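Long-range contacts in glucose-binding protein (Thermus thermophilus HB27, PDB 2B3F), which binds galactose and glucose and is probably the solute-binding component of a bacterial sugar transport system: residues A10-P15 with S223-V228; A16-I21 with V33-V38; N117-N122 with G242-G247. One frame throughout, in Å; residues are numbered along the deposited sequence.

Contact 1 of 3, residues A10-P15 with S223-V228; sequences AGDEGP and SWQQAV. With GAL (beta-D-galactopyranose), chain G.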
ATOM      1  N   ALA A  10      -4.756   5.058  12.315  1.00 15.67           N
ATOM      2  CA  ALA A  10      -5.648   5.025  13.461  1.00 15.87           C
ATOM      3  C   ALA A  10      -5.837   3.604  13.961  1.00 15.99           C
ATOM      4  O   ALA A  10      -5.596   2.620  13.249  1.00 15.29           O
ATOM      5  CB  ALA A  10      -6.981   5.607  13.049  1.00 16.63           C
ATOM      6  N   GLY A  11      -6.311   3.496  15.205  1.00 16.91           N
ATOM      7  CA  GLY A  11      -6.676   2.227  15.752  1.00 17.16           C
ATOM      8  C   GLY A  11      -5.519   1.271  15.746  1.00 17.42           C
ATOM      9  O   GLY A  11      -4.398   1.633  16.167  1.00 18.31           O
ATOM     10  N   ASP A  12      -5.760   0.070  15.224  1.00 16.46           N
ATOM     11  CA  ASP A  12      -4.756  -0.963  15.279  1.00 16.61           C
ATOM     12  C   ASP A  12      -3.664  -0.751  14.230  1.00 16.21           C
ATOM     13  O   ASP A  12      -2.718  -1.518  14.192  1.00 15.89           O
ATOM     14  CB  ASP A  12      -5.352  -2.376  15.196  1.00 16.77           C
ATOM     15  CG  ASP A  12      -6.117  -2.633  13.913  1.00 18.97           C
ATOM     16  OD1 ASP A  12      -5.626  -2.295  12.805  1.00 18.76           O
ATOM     17  OD2 ASP A  12      -7.238  -3.232  14.017  1.00 19.29           O
ATOM     18  N   GLU A  13      -3.812   0.266  13.384  1.00 15.85           N
ATOM     19  CA  GLU A  13      -2.698   0.662  12.513  1.00 16.11           C
ATOM     20  C   GLU A  13      -1.680   1.546  13.218  1.00 16.77           C
ATOM     21  O   GLU A  13      -0.595   1.808  12.655  1.00 17.02           O
ATOM     22  CB  GLU A  13      -3.222   1.350  11.252  1.00 15.88           C
ATOM     23  CG  GLU A  13      -4.107   0.436  10.379  1.00 16.25           C
ATOM     24  CD  GLU A  13      -3.992   0.727   8.905  1.00 16.99           C
ATOM     25  OE1 GLU A  13      -5.041   0.845   8.216  1.00 15.09           O
ATOM     26  OE2 GLU A  13      -2.836   0.806   8.419  1.00 15.99           O
ATOM     27  N   GLY A  14      -2.014   2.030  14.413  1.00 16.49           N
ATOM     28  CA  GLY A  14      -1.196   3.012  15.115  1.00 17.27           C
ATOM     29  C   GLY A  14       0.081   2.585  15.837  1.00 17.53           C
ATOM     30  O   GLY A  14       0.909   3.454  16.098  1.00 17.15           O
ATOM     31  N   PRO A  15       0.210   1.299  16.253  1.00 18.10           N
ATOM     32  CA  PRO A  15       1.411   0.944  17.060  1.00 18.04           C
ATOM     33  C   PRO A  15       2.757   1.452  16.538  1.00 18.15           C
ATOM     34  O   PRO A  15       3.534   2.036  17.303  1.00 18.73           O
ATOM     35  CB  PRO A  15       1.377  -0.579  17.082  1.00 18.54           C
ATOM     36  CG  PRO A  15      -0.110  -0.886  17.089  1.00 18.72           C
ATOM     37  CD  PRO A  15      -0.706   0.136  16.146  1.00 18.10           C
ATOM     38  N   SER A 223     -13.940  -3.765   6.777  1.00 14.62           N
ATOM     39  CA  SER A 223     -12.585  -3.216   6.739  1.00 14.40           C
ATOM     40  C   SER A 223     -11.557  -4.247   6.254  1.00 14.18           C
ATOM     41  O   SER A 223     -11.798  -5.452   6.240  1.00 12.89           O
ATOM     42  CB  SER A 223     -12.199  -2.734   8.132  1.00 14.11           C
ATOM     43  OG  SER A 223     -11.981  -3.843   8.967  1.00 14.77           O
ATOM     44  N   TRP A 224     -10.342  -3.784   5.905  1.00 12.97           N
ATOM     45  CA  TRP A 224      -9.301  -4.724   5.551  1.00 13.22           C
ATOM     46  C   TRP A 224      -8.968  -5.657   6.710  1.00 13.09           C
ATOM     47  O   TRP A 224      -8.740  -6.825   6.466  1.00 13.40           O
ATOM     48  CB  TRP A 224      -8.048  -4.029   4.994  1.00 12.81           C
ATOM     49  CG  TRP A 224      -7.189  -3.302   5.999  1.00 12.83           C
ATOM     50  CD1 TRP A 224      -7.196  -1.975   6.280  1.00 12.56           C
ATOM     51  CD2 TRP A 224      -6.160  -3.875   6.817  1.00 12.81           C
ATOM     52  NE1 TRP A 224      -6.233  -1.674   7.223  1.00 13.62           N
ATOM     53  CE2 TRP A 224      -5.609  -2.834   7.586  1.00 12.84           C
ATOM     54  CE3 TRP A 224      -5.675  -5.175   6.996  1.00 13.36           C
ATOM     55  CZ2 TRP A 224      -4.581  -3.056   8.507  1.00 12.02           C
ATOM     56  CZ3 TRP A 224      -4.678  -5.389   7.924  1.00 13.61           C
ATOM     57  CH2 TRP A 224      -4.137  -4.336   8.655  1.00 12.53           C
ATOM     58  N   GLN A 225      -8.994  -5.154   7.945  1.00 13.53           N
ATOM     59  CA  GLN A 225      -8.716  -6.000   9.113  1.00 13.61           C
ATOM     60  C   GLN A 225      -9.776  -7.091   9.271  1.00 14.18           C
ATOM     61  O   GLN A 225      -9.463  -8.235   9.537  1.00 14.68           O
ATOM     62  CB  GLN A 225      -8.643  -5.186  10.385  1.00 14.53           C
ATOM     63  CG  GLN A 225      -7.507  -4.134  10.418  1.00 13.22           C
ATOM     64  CD  GLN A 225      -7.948  -2.752  10.007  1.00 13.68           C
ATOM     65  OE1 GLN A 225      -8.814  -2.583   9.124  1.00 14.24           O
ATOM     66  NE2 GLN A 225      -7.373  -1.729  10.663  1.00 15.55           N
ATOM     67  N   GLN A 226     -11.034  -6.722   9.059  1.00 14.51           N
ATOM     68  CA  GLN A 226     -12.123  -7.721   9.141  1.00 15.32           C
ATOM     69  C   GLN A 226     -11.994  -8.813   8.091  1.00 15.57           C
ATOM     70  O   GLN A 226     -12.324  -9.962   8.338  1.00 16.76           O
ATOM     71  CB  GLN A 226     -13.483  -7.039   9.018  1.00 14.97           C
ATOM     72  CG  GLN A 226     -13.864  -6.298  10.262  1.00 15.70           C
ATOM     73  CD  GLN A 226     -15.215  -5.658  10.185  1.00 16.96           C
ATOM     74  OE1 GLN A 226     -15.498  -4.867   9.284  1.00 16.88           O
ATOM     75  NE2 GLN A 226     -16.080  -5.998  11.145  1.00 19.81           N
ATOM     76  N   ALA A 227     -11.523  -8.451   6.899  1.00 15.23           N
ATOM     77  CA  ALA A 227     -11.276  -9.448   5.866  1.00 15.45           C
ATOM     78  C   ALA A 227     -10.106 -10.393   6.278  1.00 15.81           C
ATOM     79  O   ALA A 227     -10.160 -11.600   6.066  1.00 16.25           O
ATOM     80  CB  ALA A 227     -10.995  -8.778   4.540  1.00 15.71           C
ATOM     81  N   VAL A 228      -9.030  -9.840   6.853  1.00 15.75           N
ATOM     82  CA  VAL A 228      -7.967 -10.681   7.383  1.00 16.58           C
ATOM     83  C   VAL A 228      -8.515 -11.614   8.459  1.00 16.81           C
ATOM     84  O   VAL A 228      -8.170 -12.798   8.482  1.00 16.91           O
ATOM     85  CB  VAL A 228      -6.765  -9.841   7.945  1.00 16.27           C
ATOM     86  CG1 VAL A 228      -5.736 -10.759   8.630  1.00 17.08           C
ATOM     87  CG2 VAL A 228      -6.108  -9.065   6.802  1.00 16.94           C
TER
HETATM   88  C1  GAL G3310      -1.751   1.997   2.626  1.00 11.43           C
HETATM   89  C2  GAL G3310      -0.646   2.594   3.508  1.00 12.31           C
HETATM   90  C3  GAL G3310      -0.269   1.666   4.654  1.00 11.16           C
HETATM   91  C4  GAL G3310      -1.508   1.223   5.436  1.00 12.13           C
HETATM   92  C5  GAL G3310      -2.582   0.742   4.430  1.00 12.53           C
HETATM   93  C6  GAL G3310      -3.900   0.280   5.073  1.00 11.86           C
HETATM   94  O1  GAL G3310      -2.134   2.887   1.621  1.00 13.35           O
HETATM   95  O2  GAL G3310       0.489   2.910   2.685  1.00 11.86           O
HETATM   96  O3  GAL G3310       0.637   2.318   5.532  1.00 13.91           O
HETATM   97  O4  GAL G3310      -1.934   2.316   6.203  1.00 16.88           O
HETATM   98  O5  GAL G3310      -2.877   1.725   3.468  1.00 11.75           O
HETATM   99  O6  GAL G3310      -4.617   1.372   5.564  1.00 12.59           O
HETATM  100  O   HOH W   1      -7.647   1.405  11.746  1.00 28.60           O

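Contact 2 of 3, residues A16-I21 with V33-V38; sequences ALEALI and VINATV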
ATOM      1  N   ALA A  16       3.019   1.248  15.253  1.00 17.94           N
ATOM      2  CA  ALA A  16       4.291   1.699  14.673  1.00 17.67           C
ATOM      3  C   ALA A  16       4.472   3.217  14.782  1.00 17.55           C
ATOM      4  O   ALA A  16       5.512   3.691  15.216  1.00 18.44           O
ATOM      5  CB  ALA A  16       4.411   1.229  13.224  1.00 17.75           C
ATOM      6  N   LEU A  17       3.461   3.989  14.390  1.00 17.06           N
ATOM      7  CA  LEU A  17       3.508   5.427  14.536  1.00 17.64           C
ATOM      8  C   LEU A  17       3.698   5.856  15.996  1.00 18.13           C
ATOM      9  O   LEU A  17       4.431   6.809  16.288  1.00 17.47           O
ATOM     10  CB  LEU A  17       2.222   6.053  13.997  1.00 17.61           C
ATOM     11  CG  LEU A  17       2.088   7.557  14.184  1.00 17.94           C
ATOM     12  CD1 LEU A  17       3.169   8.308  13.405  1.00 18.04           C
ATOM     13  CD2 LEU A  17       0.725   8.017  13.764  1.00 18.47           C
ATOM     14  N   GLU A  18       2.990   5.183  16.901  1.00 18.18           N
ATOM     15  CA  GLU A  18       3.020   5.554  18.306  1.00 19.64           C
ATOM     16  C   GLU A  18       4.424   5.348  18.879  1.00 19.61           C
ATOM     17  O   GLU A  18       4.899   6.176  19.669  1.00 19.18           O
ATOM     18  CB  GLU A  18       1.941   4.777  19.070  1.00 19.62           C
ATOM     19  CG  GLU A  18       0.557   5.334  18.763  1.00 21.63           C
ATOM     20  CD  GLU A  18      -0.569   4.316  18.843  1.00 23.69           C
ATOM     21  OE1 GLU A  18      -0.385   3.260  19.506  1.00 27.45           O
ATOM     22  OE2 GLU A  18      -1.650   4.581  18.214  1.00 28.23           O
ATOM     23  N   ALA A  19       5.092   4.290  18.418  1.00 19.20           N
ATOM     24  CA  ALA A  19       6.482   4.005  18.794  1.00 19.97           C
ATOM     25  C   ALA A  19       7.409   5.116  18.288  1.00 20.50           C
ATOM     26  O   ALA A  19       8.305   5.565  19.017  1.00 20.17           O
ATOM     27  CB  ALA A  19       6.910   2.666  18.251  1.00 19.96           C
ATOM     28  N   LEU A  20       7.204   5.572  17.051  1.00 19.86           N
ATOM     29  CA  LEU A  20       7.979   6.713  16.538  1.00 20.23           C
ATOM     30  C   LEU A  20       7.745   7.981  17.335  1.00 20.19           C
ATOM     31  O   LEU A  20       8.681   8.746  17.581  1.00 20.06           O
ATOM     32  CB  LEU A  20       7.647   7.002  15.076  1.00 20.75           C
ATOM     33  CG  LEU A  20       8.259   6.027  14.104  1.00 22.71           C
ATOM     34  CD1 LEU A  20       7.669   6.260  12.714  1.00 24.63           C
ATOM     35  CD2 LEU A  20       9.803   6.155  14.060  1.00 25.17           C
ATOM     36  N   ILE A  21       6.495   8.230  17.703  1.00 19.46           N
ATOM     37  CA  ILE A  21       6.162   9.422  18.454  1.00 20.77           C
ATOM     38  C   ILE A  21       6.838   9.389  19.836  1.00 20.76           C
ATOM     39  O   ILE A  21       7.333  10.409  20.296  1.00 20.97           O
ATOM     40  CB  ILE A  21       4.632   9.604  18.573  1.00 20.69           C
ATOM     41  CG1 ILE A  21       4.079   9.989  17.194  1.00 20.45           C
ATOM     42  CG2 ILE A  21       4.279  10.688  19.612  1.00 21.01           C
ATOM     43  CD1 ILE A  21       2.581  10.079  17.096  1.00 21.16           C
ATOM     44  N   VAL A  33       2.984  16.601  20.858  1.00 24.78           N
ATOM     45  CA  VAL A  33       2.723  15.960  19.569  1.00 24.04           C
ATOM     46  C   VAL A  33       1.243  15.658  19.418  1.00 23.76           C
ATOM     47  O   VAL A  33       0.658  14.933  20.241  1.00 24.26           O
ATOM     48  CB  VAL A  33       3.526  14.667  19.418  1.00 23.86           C
ATOM     49  CG1 VAL A  33       3.260  14.022  18.053  1.00 22.77           C
ATOM     50  CG2 VAL A  33       5.019  14.944  19.609  1.00 23.41           C
ATOM     51  N   ILE A  34       0.645  16.259  18.389  1.00 23.32           N
ATOM     52  CA  ILE A  34      -0.754  16.050  18.038  1.00 23.08           C
ATOM     53  C   ILE A  34      -0.791  14.938  16.983  1.00 22.00           C
ATOM     54  O   ILE A  34      -0.299  15.108  15.886  1.00 21.42           O
ATOM     55  CB  ILE A  34      -1.431  17.333  17.524  1.00 23.66           C
ATOM     56  CG1 ILE A  34      -1.395  18.416  18.600  1.00 26.45           C
ATOM     57  CG2 ILE A  34      -2.883  17.083  17.168  1.00 23.90           C
ATOM     58  CD1 ILE A  34      -0.321  19.387  18.445  1.00 27.36           C
ATOM     59  N   ASN A  35      -1.347  13.796  17.371  1.00 21.24           N
ATOM     60  CA  ASN A  35      -1.468  12.641  16.500  1.00 20.79           C
ATOM     61  C   ASN A  35      -2.802  12.769  15.771  1.00 20.41           C
ATOM     62  O   ASN A  35      -3.831  12.310  16.255  1.00 20.85           O
ATOM     63  CB  ASN A  35      -1.376  11.352  17.304  1.00 20.68           C
ATOM     64  CG  ASN A  35      -1.361  10.109  16.412  1.00 21.65           C
ATOM     65  OD1 ASN A  35      -1.448  10.219  15.194  1.00 21.85           O
ATOM     66  ND2 ASN A  35      -1.243   8.935  17.016  1.00 22.69           N
ATOM     67  N   ALA A  36      -2.763  13.417  14.613  1.00 19.78           N
ATOM     68  CA  ALA A  36      -3.969  13.778  13.853  1.00 19.30           C
ATOM     69  C   ALA A  36      -4.288  12.706  12.820  1.00 18.81           C
ATOM     70  O   ALA A  36      -4.006  12.872  11.642  1.00 19.70           O
ATOM     71  CB  ALA A  36      -3.772  15.111  13.190  1.00 19.37           C
ATOM     72  N   THR A  37      -4.879  11.603  13.273  1.00 18.76           N
ATOM     73  CA  THR A  37      -5.289  10.533  12.376  1.00 17.81           C
ATOM     74  C   THR A  37      -6.687  10.767  11.789  1.00 17.68           C
ATOM     75  O   THR A  37      -7.596  11.262  12.472  1.00 18.00           O
ATOM     76  CB  THR A  37      -5.302   9.191  13.087  1.00 18.76           C
ATOM     77  OG1 THR A  37      -6.057   9.316  14.304  1.00 19.47           O
ATOM     78  CG2 THR A  37      -3.873   8.740  13.399  1.00 19.03           C
ATOM     79  N   VAL A  38      -6.827  10.439  10.514  1.00 15.82           N
ATOM     80  CA  VAL A  38      -8.125  10.404   9.836  1.00 15.58           C
ATOM     81  C   VAL A  38      -8.391   8.944   9.555  1.00 14.98           C
ATOM     82  O   VAL A  38      -7.691   8.318   8.778  1.00 14.12           O
ATOM     83  CB  VAL A  38      -8.162  11.228   8.539  1.00 16.01           C
ATOM     84  CG1 VAL A  38      -9.507  11.069   7.840  1.00 16.98           C
ATOM     85  CG2 VAL A  38      -7.886  12.681   8.840  1.00 16.17           C
TER
HETATM   86  O   HOH W   2      -2.575   6.301  16.088  1.00 24.16           O

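Contact 3 of 3, residues N117-N122 with G242-G247; sequences NIHRSN and GDWAAG. With GAL (beta-D-galactopyranose), chain G.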
ATOM      1  N   ASN A 117       9.305   3.634   4.937  1.00 14.89           N
ATOM      2  CA  ASN A 117       9.144   2.212   4.793  1.00 14.56           C
ATOM      3  C   ASN A 117       9.010   1.787   3.337  1.00 14.47           C
ATOM      4  O   ASN A 117       9.025   2.615   2.406  1.00 13.95           O
ATOM      5  CB  ASN A 117       7.915   1.735   5.603  1.00 14.25           C
ATOM      6  CG  ASN A 117       6.592   2.248   5.038  1.00 15.16           C
ATOM      7  OD1 ASN A 117       6.548   2.843   3.977  1.00 16.45           O
ATOM      8  ND2 ASN A 117       5.498   1.995   5.763  1.00 15.99           N
ATOM      9  N   ILE A 118       8.898   0.485   3.172  1.00 14.38           N
ATOM     10  CA  ILE A 118       8.450  -0.143   1.940  1.00 14.71           C
ATOM     11  C   ILE A 118       7.390  -1.177   2.345  1.00 13.96           C
ATOM     12  O   ILE A 118       7.643  -2.061   3.162  1.00 13.68           O
ATOM     13  CB  ILE A 118       9.596  -0.873   1.195  1.00 15.64           C
ATOM     14  CG1 ILE A 118      10.706   0.109   0.784  1.00 15.57           C
ATOM     15  CG2 ILE A 118       9.077  -1.632   0.001  1.00 14.51           C
ATOM     16  CD1 ILE A 118      10.356   1.081  -0.304  1.00 18.50           C
ATOM     17  N   HIS A 119       6.181  -1.042   1.791  1.00 14.08           N
ATOM     18  CA  HIS A 119       5.188  -2.104   1.867  1.00 13.86           C
ATOM     19  C   HIS A 119       5.099  -2.826   0.513  1.00 13.62           C
ATOM     20  O   HIS A 119       5.401  -2.264  -0.552  1.00 13.22           O
ATOM     21  CB  HIS A 119       3.784  -1.570   2.231  1.00 13.61           C
ATOM     22  CG  HIS A 119       3.495  -1.431   3.706  1.00 13.06           C
ATOM     23  ND1 HIS A 119       3.422  -2.501   4.569  1.00 12.20           N
ATOM     24  CD2 HIS A 119       3.176  -0.335   4.440  1.00 12.55           C
ATOM     25  CE1 HIS A 119       3.081  -2.064   5.774  1.00 12.76           C
ATOM     26  NE2 HIS A 119       2.931  -0.754   5.721  1.00 13.60           N
ATOM     27  N   ARG A 120       4.649  -4.070   0.576  1.00 14.06           N
ATOM     28  CA  ARG A 120       4.372  -4.891  -0.593  1.00 14.32           C
ATOM     29  C   ARG A 120       2.858  -5.073  -0.715  1.00 14.88           C
ATOM     30  O   ARG A 120       2.195  -5.436   0.272  1.00 15.27           O
ATOM     31  CB  ARG A 120       4.990  -6.265  -0.414  1.00 14.49           C
ATOM     32  CG  ARG A 120       4.914  -7.109  -1.653  1.00 14.55           C
ATOM     33  CD  ARG A 120       5.717  -8.368  -1.499  1.00 15.61           C
ATOM     34  NE  ARG A 120       5.764  -9.118  -2.736  1.00 16.00           N
ATOM     35  CZ  ARG A 120       6.509 -10.202  -2.908  1.00 18.45           C
ATOM     36  NH1 ARG A 120       7.244 -10.651  -1.919  1.00 20.57           N
ATOM     37  NH2 ARG A 120       6.532 -10.820  -4.070  1.00 19.15           N
ATOM     38  N   SER A 121       2.349  -4.856  -1.920  1.00 15.04           N
ATOM     39  CA  SER A 121       0.932  -4.984  -2.200  1.00 14.85           C
ATOM     40  C   SER A 121       0.522  -6.438  -2.479  1.00 15.71           C
ATOM     41  O   SER A 121      -0.525  -6.893  -1.989  1.00 14.48           O
ATOM     42  CB  SER A 121       0.544  -4.101  -3.389  1.00 15.74           C
ATOM     43  OG  SER A 121      -0.812  -4.341  -3.755  1.00 14.96           O
ATOM     44  N   ASN A 122       1.325  -7.153  -3.267  1.00 14.77           N
ATOM     45  CA  ASN A 122       0.912  -8.447  -3.825  1.00 14.86           C
ATOM     46  C   ASN A 122       1.279  -9.636  -2.929  1.00 15.11           C
ATOM     47  O   ASN A 122       2.149 -10.460  -3.299  1.00 15.55           O
ATOM     48  CB  ASN A 122       1.459  -8.620  -5.251  1.00 15.03           C
ATOM     49  CG  ASN A 122       3.006  -8.596  -5.328  1.00 16.62           C
ATOM     50  OD1 ASN A 122       3.673  -7.802  -4.661  1.00 15.89           O
ATOM     51  ND2 ASN A 122       3.562  -9.487  -6.141  1.00 15.82           N
ATOM     52  N   GLY A 242      -1.867  -5.993   1.331  1.00 13.74           N
ATOM     53  CA  GLY A 242      -0.520  -5.530   1.657  1.00 13.54           C
ATOM     54  C   GLY A 242      -0.034  -6.054   2.987  1.00 13.50           C
ATOM     55  O   GLY A 242      -0.833  -6.458   3.841  1.00 13.80           O
ATOM     56  N   ASP A 243       1.279  -5.994   3.204  1.00 13.95           N
ATOM     57  CA  ASP A 243       1.872  -6.585   4.396  1.00 13.82           C
ATOM     58  C   ASP A 243       1.691  -5.811   5.700  1.00 14.16           C
ATOM     59  O   ASP A 243       2.171  -6.245   6.758  1.00 14.64           O
ATOM     60  CB  ASP A 243       3.334  -7.046   4.170  1.00 14.53           C
ATOM     61  CG  ASP A 243       4.224  -6.024   3.461  1.00 14.63           C
ATOM     62  OD1 ASP A 243       3.882  -4.827   3.315  1.00 13.72           O
ATOM     63  OD2 ASP A 243       5.311  -6.460   3.012  1.00 15.91           O
ATOM     64  N   TRP A 244       0.917  -4.730   5.663  1.00 13.30           N
ATOM     65  CA  TRP A 244       0.349  -4.208   6.915  1.00 13.58           C
ATOM     66  C   TRP A 244      -0.470  -5.324   7.602  1.00 13.36           C
ATOM     67  O   TRP A 244      -0.682  -5.298   8.811  1.00 14.37           O
ATOM     68  CB  TRP A 244      -0.517  -2.961   6.697  1.00 13.31           C
ATOM     69  CG  TRP A 244      -1.463  -3.014   5.531  1.00 13.71           C
ATOM     70  CD1 TRP A 244      -2.781  -3.395   5.534  1.00 13.31           C
ATOM     71  CD2 TRP A 244      -1.177  -2.583   4.191  1.00 12.46           C
ATOM     72  NE1 TRP A 244      -3.317  -3.256   4.264  1.00 12.05           N
ATOM     73  CE2 TRP A 244      -2.342  -2.774   3.424  1.00 13.91           C
ATOM     74  CE3 TRP A 244      -0.025  -2.082   3.559  1.00 12.51           C
ATOM     75  CZ2 TRP A 244      -2.396  -2.457   2.062  1.00 12.62           C
ATOM     76  CZ3 TRP A 244      -0.079  -1.784   2.218  1.00 13.17           C
ATOM     77  CH2 TRP A 244      -1.248  -1.959   1.477  1.00 13.72           C
ATOM     78  N   ALA A 245      -0.914  -6.304   6.819  1.00 14.53           N
ATOM     79  CA  ALA A 245      -1.639  -7.479   7.374  1.00 14.79           C
ATOM     80  C   ALA A 245      -0.749  -8.306   8.285  1.00 15.90           C
ATOM     81  O   ALA A 245      -1.207  -8.768   9.321  1.00 15.86           O
ATOM     82  CB  ALA A 245      -2.206  -8.340   6.260  1.00 14.77           C
ATOM     83  N   ALA A 246       0.533  -8.449   7.929  1.00 16.38           N
ATOM     84  CA  ALA A 246       1.474  -9.142   8.799  1.00 16.56           C
ATOM     85  C   ALA A 246       1.634  -8.386  10.121  1.00 17.36           C
ATOM     86  O   ALA A 246       1.631  -9.006  11.188  1.00 18.27           O
ATOM     87  CB  ALA A 246       2.825  -9.354   8.103  1.00 16.75           C
ATOM     88  N   GLY A 247       1.739  -7.059  10.072  1.00 16.85           N
ATOM     89  CA  GLY A 247       1.810  -6.241  11.278  1.00 16.50           C
ATOM     90  C   GLY A 247       0.590  -6.440  12.150  1.00 16.59           C
ATOM     91  O   GLY A 247       0.699  -6.594  13.352  1.00 16.85           O
TER
HETATM   92  C1  GAL G3310      -1.751   1.997   2.626  1.00 11.43           C
HETATM   93  C2  GAL G3310      -0.646   2.594   3.508  1.00 12.31           C
HETATM   94  C3  GAL G3310      -0.269   1.666   4.654  1.00 11.16           C
HETATM   95  C4  GAL G3310      -1.508   1.223   5.436  1.00 12.13           C
HETATM   96  C5  GAL G3310      -2.582   0.742   4.430  1.00 12.53           C
HETATM   97  C6  GAL G3310      -3.900   0.280   5.073  1.00 11.86           C
HETATM   98  O1  GAL G3310      -2.134   2.887   1.621  1.00 13.35           O
HETATM   99  O2  GAL G3310       0.489   2.910   2.685  1.00 11.86           O
HETATM  100  O3  GAL G3310       0.637   2.318   5.532  1.00 13.91           O
HETATM  101  O4  GAL G3310      -1.934   2.316   6.203  1.00 16.88           O
HETATM  102  O5  GAL G3310      -2.877   1.725   3.468  1.00 11.75           O
HETATM  103  O6  GAL G3310      -4.617   1.372   5.564  1.00 12.59           O
HETATM  104  O   HOH W   3       7.609  -4.985   2.477  1.00 15.96           O

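Contact 1 of 3, residues A10-P15 with S223-V228
Glu13 holds the sugar with both carboxylate oxygens. OE1 accepts from galactose O6 at 2.7 Å, and OE2 accepts from galactose O4 at 2.8 Å. OE1 also takes the indole N-H of Trp224, with NE1 to OE1 at 3.0 Å. The acceptor lies close to the indole plane, but the N-H arrives from above the carboxylate plane, and the two flat groups stand nearly perpendicular. OE1 is thus gripped by two donors, which would probably fix the tilt of the carboxylate. An alanine at Glu13 would remove both sugar bonds and the indole's acceptor, and would probably weaken galactose binding and loosen Trp224.

The second shell sits beside Trp224 and the Glu13 chain. Gln225 NE2 gives a nearly straight bond of 2.8 Å to Asp12 OD1 (172°), on the syn lone pair. The Gln225 chain bends at chi2, and its CD lies over one face of the Trp224 ring, toward the rim. A water accepts weakly from the same NE2 and donates to Ala10 O. Ser223 and Gln226 form a capping box at the start of helix 224-233.

The contact joins the loop between strand 2-7 and helix 15-27 to the first turn of helix 224-233. Helix 244-252 packs against both segments: Tyr248 and Thr252 touch Asp12, and Met249 touches Val228.

Contact 2 of 3, residues A16-I21 with V33-V38
Apolar packing forms the Ile21-Val33 end of this contact. Ile21 lays its CG2 methyl against CG1 of Val33 at 3.8 Å, the two side chains crossing obliquely. Val33 CG1 is anti to the backbone N (chi1 -179°), and the same methyl also nears Ile21 CD1.

Apolar-to-amide contacts come next along the strand, at Asn35. Asn35 extends toward the helix with CG anti to its backbone N (chi1 -174°). Leu17 meets it tip to tip, its CD2 methyl 3.4 Å from Asn35 OD1. Ile21 crosses the amide at about a right angle, and its CD1 lies 4.0 Å from Asn35 ND2. Two methyl groups, one from each helix residue, therefore pack against the same amide.

The polar link runs through water. One water donates to Glu18 OE2 at 2.9 Å and accepts from Asn35 ND2 at 3.1 Å.

Segments 16-21 and 33-37 run nearly antiparallel, at 165°, with their axes 10.8 Å apart at closest approach. They belong to successive elements of the beta-alpha-beta unit made by strand 2-7, helix 15-27 and strand 32-37. Ile34 and Ala36 hydrogen-bond through their backbones to strand 2-7. Trp295 of helix 289-299 also packs on Leu17.

The chemistry is mixed. Methyl groups meet at Val33, while Asn35 puts an amide among methyls and uses its N-H to reach the helix carboxylate through water. Between these two segments the link is side-chain packing plus one water bridge, with no direct hydrogen bond.

Contact 3 of 3, residues N117-N122 with G242-G247
His119 has CG anti to its carbonyl carbon (chi1 -86°), which turns the imidazole toward the start of helix 244-252. Asp243 and Trp244 both place CG in the crowded position between backbone N and carbonyl carbon. Asp243 thereby brings its carboxylate to His119 and Arg120, and Trp244 lays one indole face on the sugar and turns its edge to His119.

Asp243 OD1 accepts two strong bonds. His119 ND1 donates to Asp243 OD1 at 2.7 Å, with the acceptor in the ring plane. Arg120 N donates to Asp243 OD1 at 2.9 Å. Both donors come from above the carboxylate plane. OD2 is bound by a water that also donates to Ile118 O, and by Tyr329 OH. In return, Asp243 N donates to Arg120 O at 3.1 Å, nearly along the C=O axis. The buried carboxylate is thus well satisfied, and its charge would probably polarise the imidazole. His119 NE2 is hydrogen-bonded to Lys312 NZ, and that amine also binds galactose. Bonds at both ring nitrogens would hold the imidazole's rotation.

The edge of Trp244 stands against the face of His119 in a T-shaped pair, with planes at 84°. Trp244 CE3 lies over the centre of the imidazole, 3.6 Å from His119 CG. One indole face covers galactose, with Trp244 CD2 3.6 Å from sugar C5. Gly242 CA lies on the opposite face, and also makes a short CA-H...O contact with Arg120 O at 3.0 Å. A CB on Gly242 would run into Trp244 CH2.

Aromatic stacking on the apolar face of a pyranose is characteristic of sugar-binding sites. Here the carboxylate-bound histidine flanks the edge of the stacking tryptophan in the galactose pocket of this solute-binding protein.

How the contacts relate
Contacts 1 and 3 both touch galactose, and their centres are about 12 Å apart. They meet directly where the Trp224 ring packs against Trp244 and Ala245, so the first residues of helices 224-233 and 244-252 come together at the pocket. Their segments alternate along the chain, so distant parts of it are interleaved at the sugar site. Contact 2 is nested within the loop closed by contact 1, with centres about 15 Å apart, and touches it where Thr37 packs on Ala10. Its centre is about 19 Å from that of contact 3, although both reach the same mixed sheet. The beta-alpha-beta unit of contact 2 thus carries the loop whose Glu13 binds the sugar.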